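Long-range contact in putative uncharacterized protein (Methanosarcina barkeri str. Fusaro, PDB 3P43), which probably acts as a manganese-dependent 3'-phosphoesterase of the LigD DNA repair family, trimming the 3' ends of DNA strands: residues E77-G88 against Y95-R105. Residues are numbered along the deposited sequence; the frame is centred on the assembly and turned at random.
Sequences EDHPLAYADFEG and YGAGKVEIWDR
Glu77 sets OE1 over one face of the Tyr95 ring, toward its rim, 3.2 Å from Tyr95 CZ, with the carboxylate and ring planes 29° apart. At the edge of the same ring, near its plane, stands CE1 of His79. The imidazole is steadied by its own segment, for His79 ND1 donates to Glu77 O at 2.9 Å. The manganese site of His37, His43 and Asp45 is close by, with the His79 side chain about 6 Å from the metal at the nearest atoms. His79 CD2 lies against one face of the Tyr83 ring, toward the rim, and Phe86 CB lies over the rim of the opposite face. With CG anti to the backbone N (chi1 -152°), the Tyr83 ring swings back from its 3-10 turn and brings OH to Val100 CG2. A water in the ring plane joins this hydroxyl to Gly96 O. With an alanine at His79 the imidazole is gone, so Tyr83 would probably lose its partner on that face and Glu77 O its donor.

Farther along, Phe86 CE2 packs on Val100 CB at 4.0 Å, the side chains crossing at about a right angle. Gly88 and Val100 form an antiparallel hydrogen-bonded pair: Gly88 N donates to Val100 O at 2.9 Å, and Val100 N to Gly88 O at 2.7 Å. Glu87 reaches out with CG anti to its backbone N (chi1 -174°). Its OE2 accepts Ile102 N through the anti lone pair at 2.8 Å, so the carboxylate bonds the strand backbone. Arg105 ends in a salt bridge, its NH1 3.0 Å from Asp85 OD1, which sits over one face of the guanidinium.

In the beta barrel, the 3-10 turn after strand 70-80 and the start of strand 88-90 lie along strand 98-114. Strand 31-38 also pairs with strand 98-114; its Gln35 bonds Tyr83 O and Phe86 O, and its Arg36 pairs with Glu101.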
ATOM      1  N   GLU A  77      -3.345   9.299   4.220  1.00 26.65           N
ATOM      2  CA  GLU A  77      -3.098   9.476   5.644  1.00 26.05           C
ATOM      3  C   GLU A  77      -2.843   8.147   6.348  1.00 19.89           C
ATOM      4  O   GLU A  77      -3.294   7.104   5.892  1.00 18.19           O
ATOM      5  CB  GLU A  77      -4.249  10.236   6.300  1.00 30.05           C
ATOM      6  CG  GLU A  77      -4.120  11.748   6.170  1.00 34.16           C
ATOM      7  CD  GLU A  77      -5.354  12.396   5.577  1.00 48.27           C
ATOM      8  OE1 GLU A  77      -6.476  11.999   5.955  1.00 49.52           O
ATOM      9  OE2 GLU A  77      -5.201  13.308   4.734  1.00 52.11           O
ATOM     10  N   ASP A  78      -2.095   8.196   7.449  1.00 22.91           N
ATOM     11  CA  ASP A  78      -1.885   7.029   8.296  1.00 18.31           C
ATOM     12  C   ASP A  78      -3.211   6.425   8.744  1.00 18.00           C
ATOM     13  O   ASP A  78      -4.181   7.140   9.000  1.00 17.32           O
ATOM     14  CB  ASP A  78      -1.088   7.417   9.541  1.00 21.18           C
ATOM     15  CG  ASP A  78       0.314   7.866   9.219  1.00 22.98           C
ATOM     16  OD1 ASP A  78       0.738   7.683   8.057  1.00 22.85           O
ATOM     17  OD2 ASP A  78       0.989   8.403  10.125  1.00 27.78           O
ATOM     18  N   HIS A  79      -3.253   5.106   8.852  1.00 15.62           N
ATOM     19  CA  HIS A  79      -4.408   4.448   9.435  1.00 16.44           C
ATOM     20  C   HIS A  79      -3.953   3.742  10.688  1.00 18.30           C
ATOM     21  O   HIS A  79      -2.783   3.372  10.792  1.00 19.71           O
ATOM     22  CB  HIS A  79      -4.997   3.434   8.458  1.00 19.12           C
ATOM     23  CG  HIS A  79      -5.760   4.059   7.334  1.00 20.15           C
ATOM     24  ND1 HIS A  79      -5.192   4.965   6.465  1.00 21.78           N
ATOM     25  CD2 HIS A  79      -7.046   3.914   6.941  1.00 20.71           C
ATOM     26  CE1 HIS A  79      -6.097   5.349   5.581  1.00 26.42           C
ATOM     27  NE2 HIS A  79      -7.229   4.725   5.847  1.00 26.36           N
ATOM     28  N   PRO A  80      -4.871   3.550  11.648  1.00 19.09           N
ATOM     29  CA  PRO A  80      -4.521   2.778  12.838  1.00 22.83           C
ATOM     30  C   PRO A  80      -4.252   1.328  12.454  1.00 18.90           C
ATOM     31  O   PRO A  80      -4.818   0.816  11.490  1.00 18.71           O
ATOM     32  CB  PRO A  80      -5.776   2.890  13.711  1.00 22.04           C
ATOM     33  CG  PRO A  80      -6.882   3.183  12.754  1.00 23.85           C
ATOM     34  CD  PRO A  80      -6.270   4.012  11.672  1.00 21.77           C
ATOM     35  N   LEU A  81      -3.379   0.683  13.213  1.00 18.16           N
ATOM     36  CA  LEU A  81      -2.958  -0.681  12.947  1.00 19.77           C
ATOM     37  C   LEU A  81      -4.136  -1.648  12.831  1.00 22.86           C
ATOM     38  O   LEU A  81      -4.126  -2.558  11.998  1.00 22.72           O
ATOM     39  CB  LEU A  81      -1.996  -1.129  14.049  1.00 27.26           C
ATOM     40  CG  LEU A  81      -0.937  -2.181  13.729  1.00 30.90           C
ATOM     41  CD1 LEU A  81      -0.438  -2.038  12.306  1.00 28.26           C
ATOM     42  CD2 LEU A  81       0.212  -2.050  14.718  1.00 33.15           C
ATOM     43  N   ALA A  82      -5.159  -1.436  13.653  1.00 22.81           N
ATOM     44  CA  ALA A  82      -6.315  -2.330  13.691  1.00 21.55           C
ATOM     45  C   ALA A  82      -7.082  -2.354  12.368  1.00 26.55           C
ATOM     46  O   ALA A  82      -7.898  -3.247  12.123  1.00 24.91           O
ATOM     47  CB  ALA A  82      -7.236  -1.953  14.837  1.00 22.29           C
ATOM     48  N   TYR A  83      -6.813  -1.370  11.518  1.00 24.01           N
ATOM     49  CA  TYR A  83      -7.472  -1.278  10.228  1.00 20.32           C
ATOM     50  C   TYR A  83      -7.017  -2.395   9.291  1.00 20.92           C
ATOM     51  O   TYR A  83      -7.700  -2.712   8.323  1.00 18.87           O
ATOM     52  CB  TYR A  83      -7.211   0.086   9.594  1.00 23.13           C
ATOM     53  CG  TYR A  83      -8.305   0.538   8.653  1.00 21.30           C
ATOM     54  CD1 TYR A  83      -9.550   0.905   9.138  1.00 24.19           C
ATOM     55  CD2 TYR A  83      -8.089   0.606   7.285  1.00 20.56           C
ATOM     56  CE1 TYR A  83     -10.554   1.319   8.285  1.00 25.52           C
ATOM     57  CE2 TYR A  83      -9.081   1.023   6.426  1.00 22.94           C
ATOM     58  CZ  TYR A  83     -10.313   1.380   6.932  1.00 26.10           C
ATOM     59  OH  TYR A  83     -11.310   1.796   6.084  1.00 20.38           O
ATOM     60  N   ALA A  84      -5.865  -2.992   9.588  1.00 21.50           N
ATOM     61  CA  ALA A  84      -5.354  -4.105   8.788  1.00 23.09           C
ATOM     62  C   ALA A  84      -6.308  -5.299   8.822  1.00 24.99           C
ATOM     63  O   ALA A  84      -6.218  -6.211   7.999  1.00 26.10           O
ATOM     64  CB  ALA A  84      -3.974  -4.515   9.270  1.00 23.07           C
ATOM     65  N   ASP A  85      -7.221  -5.284   9.782  1.00 23.72           N
ATOM     66  CA  ASP A  85      -8.160  -6.379   9.966  1.00 22.91           C
ATOM     67  C   ASP A  85      -9.541  -6.048   9.414  1.00 21.94           C
ATOM     68  O   ASP A  85     -10.435  -6.888   9.454  1.00 20.32           O
ATOM     69  CB  ASP A  85      -8.294  -6.706  11.457  1.00 25.24           C
ATOM     70  CG  ASP A  85      -7.091  -7.442  12.004  1.00 30.14           C
ATOM     71  OD1 ASP A  85      -6.418  -8.157  11.230  1.00 33.21           O
ATOM     72  OD2 ASP A  85      -6.831  -7.321  13.219  1.00 40.53           O
ATOM     73  N   PHE A  86      -9.729  -4.828   8.913  1.00 17.93           N
ATOM     74  CA  PHE A  86     -11.073  -4.403   8.555  1.00 17.73           C
ATOM     75  C   PHE A  86     -11.532  -4.756   7.144  1.00 19.94           C
ATOM     76  O   PHE A  86     -10.840  -4.503   6.160  1.00 17.66           O
ATOM     77  CB  PHE A  86     -11.322  -2.917   8.800  1.00 16.31           C
ATOM     78  CG  PHE A  86     -12.721  -2.515   8.464  1.00 16.78           C
ATOM     79  CD1 PHE A  86     -13.759  -2.787   9.349  1.00 20.94           C
ATOM     80  CD2 PHE A  86     -13.020  -1.955   7.239  1.00 16.00           C
ATOM     81  CE1 PHE A  86     -15.058  -2.459   9.036  1.00 17.34           C
ATOM     82  CE2 PHE A  86     -14.324  -1.617   6.914  1.00 20.36           C
ATOM     83  CZ  PHE A  86     -15.346  -1.870   7.813  1.00 18.89           C
ATOM     84  N   GLU A  87     -12.742  -5.303   7.081  1.00 18.20           N
ATOM     85  CA  GLU A  87     -13.357  -5.768   5.855  1.00 17.57           C
ATOM     86  C   GLU A  87     -14.851  -5.546   6.042  1.00 20.94           C
ATOM     87  O   GLU A  87     -15.461  -6.129   6.937  1.00 19.53           O
ATOM     88  CB  GLU A  87     -13.038  -7.252   5.679  1.00 20.83           C
ATOM     89  CG  GLU A  87     -13.476  -7.892   4.388  1.00 23.64           C
ATOM     90  CD  GLU A  87     -12.722  -9.188   4.132  1.00 26.44           C
ATOM     91  OE1 GLU A  87     -13.098 -10.234   4.707  1.00 30.85           O
ATOM     92  OE2 GLU A  87     -11.734  -9.158   3.370  1.00 22.21           O
ATOM     93  N   GLY A  88     -15.428  -4.680   5.218  1.00 19.66           N
ATOM     94  CA  GLY A  88     -16.793  -4.219   5.420  1.00 20.32           C
ATOM     95  C   GLY A  88     -16.995  -2.870   4.757  1.00 18.37           C
ATOM     96  O   GLY A  88     -16.222  -2.489   3.882  1.00 18.90           O
ATOM     97  N   TYR A  95     -14.073   9.787   5.933  1.00 26.22           N
ATOM     98  CA  TYR A  95     -12.814   9.541   5.249  1.00 31.65           C
ATOM     99  C   TYR A  95     -12.685   8.035   5.073  1.00 31.98           C
ATOM    100  O   TYR A  95     -12.770   7.278   6.041  1.00 30.80           O
ATOM    101  CB  TYR A  95     -11.631  10.072   6.058  1.00 33.70           C
ATOM    102  CG  TYR A  95     -10.313  10.006   5.315  1.00 39.01           C
ATOM    103  CD1 TYR A  95      -9.921  11.039   4.471  1.00 44.28           C
ATOM    104  CD2 TYR A  95      -9.464   8.911   5.448  1.00 38.95           C
ATOM    105  CE1 TYR A  95      -8.719  10.990   3.782  1.00 47.78           C
ATOM    106  CE2 TYR A  95      -8.256   8.852   4.763  1.00 39.34           C
ATOM    107  CZ  TYR A  95      -7.889   9.896   3.930  1.00 44.74           C
ATOM    108  OH  TYR A  95      -6.691   9.858   3.240  1.00 38.86           O
ATOM    109  N   GLY A  96     -12.493   7.598   3.835  1.00 31.91           N
ATOM    110  CA  GLY A  96     -12.378   6.181   3.556  1.00 28.26           C
ATOM    111  C   GLY A  96     -13.713   5.536   3.242  1.00 22.86           C
ATOM    112  O   GLY A  96     -13.808   4.310   3.174  1.00 22.84           O
ATOM    113  N   ALA A  97     -14.745   6.356   3.054  1.00 20.15           N
ATOM    114  CA  ALA A  97     -16.075   5.849   2.703  1.00 21.75           C
ATOM    115  C   ALA A  97     -15.997   4.865   1.540  1.00 21.62           C
ATOM    116  O   ALA A  97     -15.242   5.078   0.592  1.00 22.46           O
ATOM    117  CB  ALA A  97     -17.017   6.995   2.357  1.00 20.62           C
ATOM    118  N   GLY A  98     -16.774   3.787   1.624  1.00 22.44           N
ATOM    119  CA  GLY A  98     -16.823   2.796   0.565  1.00 20.36           C
ATOM    120  C   GLY A  98     -16.697   1.372   1.071  1.00 22.50           C
ATOM    121  O   GLY A  98     -16.652   1.130   2.274  1.00 21.41           O
ATOM    122  N   LYS A  99     -16.643   0.428   0.139  1.00 20.34           N
ATOM    123  CA  LYS A  99     -16.517  -0.984   0.465  1.00 19.40           C
ATOM    124  C   LYS A  99     -15.052  -1.382   0.573  1.00 18.04           C
ATOM    125  O   LYS A  99     -14.244  -1.063  -0.304  1.00 18.09           O
ATOM    126  CB  LYS A  99     -17.210  -1.827  -0.603  1.00 18.61           C
ATOM    127  CG  LYS A  99     -18.687  -1.487  -0.779  1.00 27.05           C
ATOM    128  CD  LYS A  99     -19.239  -2.060  -2.073  1.00 30.99           C
ATOM    129  CE  LYS A  99     -20.729  -1.791  -2.208  1.00 27.80           C
ATOM    130  NZ  LYS A  99     -21.470  -2.336  -1.030  1.00 31.39           N
ATOM    131  N   VAL A 100     -14.714  -2.093   1.644  1.00 18.56           N
ATOM    132  CA  VAL A 100     -13.331  -2.480   1.894  1.00 16.27           C
ATOM    133  C   VAL A 100     -13.196  -3.993   2.005  1.00 17.19           C
ATOM    134  O   VAL A 100     -13.910  -4.630   2.775  1.00 13.33           O
ATOM    135  CB  VAL A 100     -12.800  -1.845   3.193  1.00 17.44           C
ATOM    136  CG1 VAL A 100     -11.366  -2.312   3.481  1.00 14.83           C
ATOM    137  CG2 VAL A 100     -12.882  -0.322   3.119  1.00 18.98           C
ATOM    138  N   GLU A 101     -12.276  -4.564   1.234  1.00 17.13           N
ATOM    139  CA  GLU A 101     -11.994  -5.996   1.309  1.00 18.44           C
ATOM    140  C   GLU A 101     -10.496  -6.259   1.386  1.00 17.24           C
ATOM    141  O   GLU A 101      -9.702  -5.573   0.741  1.00 18.82           O
ATOM    142  CB  GLU A 101     -12.581  -6.738   0.107  1.00 20.65           C
ATOM    143  CG  GLU A 101     -12.256  -8.231   0.105  1.00 24.77           C
ATOM    144  CD  GLU A 101     -12.999  -8.993  -0.974  1.00 33.52           C
ATOM    145  OE1 GLU A 101     -12.583  -8.910  -2.150  1.00 36.26           O
ATOM    146  OE2 GLU A 101     -13.998  -9.672  -0.648  1.00 32.04           O
ATOM    147  N   ILE A 102     -10.109  -7.254   2.176  1.00 21.65           N
ATOM    148  CA  ILE A 102      -8.706  -7.621   2.276  1.00 20.43           C
ATOM    149  C   ILE A 102      -8.323  -8.386   1.025  1.00 18.49           C
ATOM    150  O   ILE A 102      -8.814  -9.491   0.800  1.00 17.40           O
ATOM    151  CB  ILE A 102      -8.411  -8.503   3.503  1.00 19.13           C
ATOM    152  CG1 ILE A 102      -8.920  -7.845   4.785  1.00 26.62           C
ATOM    153  CG2 ILE A 102      -6.911  -8.755   3.617  1.00 16.78           C
ATOM    154  CD1 ILE A 102      -8.020  -6.761   5.301  1.00 22.28           C
ATOM    155  N   TRP A 103      -7.456  -7.786   0.212  1.00 21.82           N
ATOM    156  CA  TRP A 103      -6.966  -8.410  -1.012  1.00 17.03           C
ATOM    157  C   TRP A 103      -5.729  -9.263  -0.751  1.00 19.79           C
ATOM    158  O   TRP A 103      -5.582 -10.343  -1.320  1.00 17.91           O
ATOM    159  CB  TRP A 103      -6.652  -7.344  -2.051  1.00 16.49           C
ATOM    160  CG  TRP A 103      -6.227  -7.879  -3.390  1.00 19.51           C
ATOM    161  CD1 TRP A 103      -7.042  -8.353  -4.377  1.00 24.09           C
ATOM    162  CD2 TRP A 103      -4.889  -7.955  -3.907  1.00 21.89           C
ATOM    163  NE1 TRP A 103      -6.298  -8.732  -5.467  1.00 17.64           N
ATOM    164  CE2 TRP A 103      -4.974  -8.496  -5.204  1.00 22.08           C
ATOM    165  CE3 TRP A 103      -3.630  -7.627  -3.394  1.00 20.66           C
ATOM    166  CZ2 TRP A 103      -3.849  -8.719  -5.993  1.00 22.67           C
ATOM    167  CZ3 TRP A 103      -2.513  -7.844  -4.183  1.00 21.43           C
ATOM    168  CH2 TRP A 103      -2.631  -8.383  -5.466  1.00 23.22           C
ATOM    169  N   ASP A 104      -4.833  -8.766   0.099  1.00 18.36           N
ATOM    170  CA  ASP A 104      -3.697  -9.558   0.555  1.00 17.36           C
ATOM    171  C   ASP A 104      -3.291  -9.107   1.952  1.00 16.22           C
ATOM    172  O   ASP A 104      -3.637  -8.012   2.394  1.00 14.18           O
ATOM    173  CB  ASP A 104      -2.507  -9.437  -0.405  1.00 16.91           C
ATOM    174  CG  ASP A 104      -1.462 -10.531  -0.190  1.00 17.81           C
ATOM    175  OD1 ASP A 104      -1.767 -11.543   0.470  1.00 21.60           O
ATOM    176  OD2 ASP A 104      -0.331 -10.383  -0.690  1.00 20.10           O
ATOM    177  N   ARG A 105      -2.548  -9.957   2.644  1.00 16.63           N
ATOM    178  CA  ARG A 105      -2.129  -9.656   4.000  1.00 15.56           C
ATOM    179  C   ARG A 105      -0.905 -10.487   4.363  1.00 16.07           C
ATOM    180  O   ARG A 105      -0.819 -11.665   4.024  1.00 17.50           O
ATOM    181  CB  ARG A 105      -3.273  -9.935   4.979  1.00 19.76           C
ATOM    182  CG  ARG A 105      -3.004  -9.434   6.385  1.00 20.49           C
ATOM    183  CD  ARG A 105      -3.880 -10.123   7.410  1.00 29.33           C
ATOM    184  NE  ARG A 105      -3.370  -9.877   8.755  1.00 41.17           N
ATOM    185  CZ  ARG A 105      -3.662  -8.800   9.472  1.00 35.64           C
ATOM    186  NH1 ARG A 105      -4.475  -7.880   8.974  1.00 32.69           N
ATOM    187  NH2 ARG A 105      -3.146  -8.646  10.686  1.00 34.28           N
TER
HETATM  188  O   HOH W   1     -11.063   2.672   3.582  1.00 20.75           O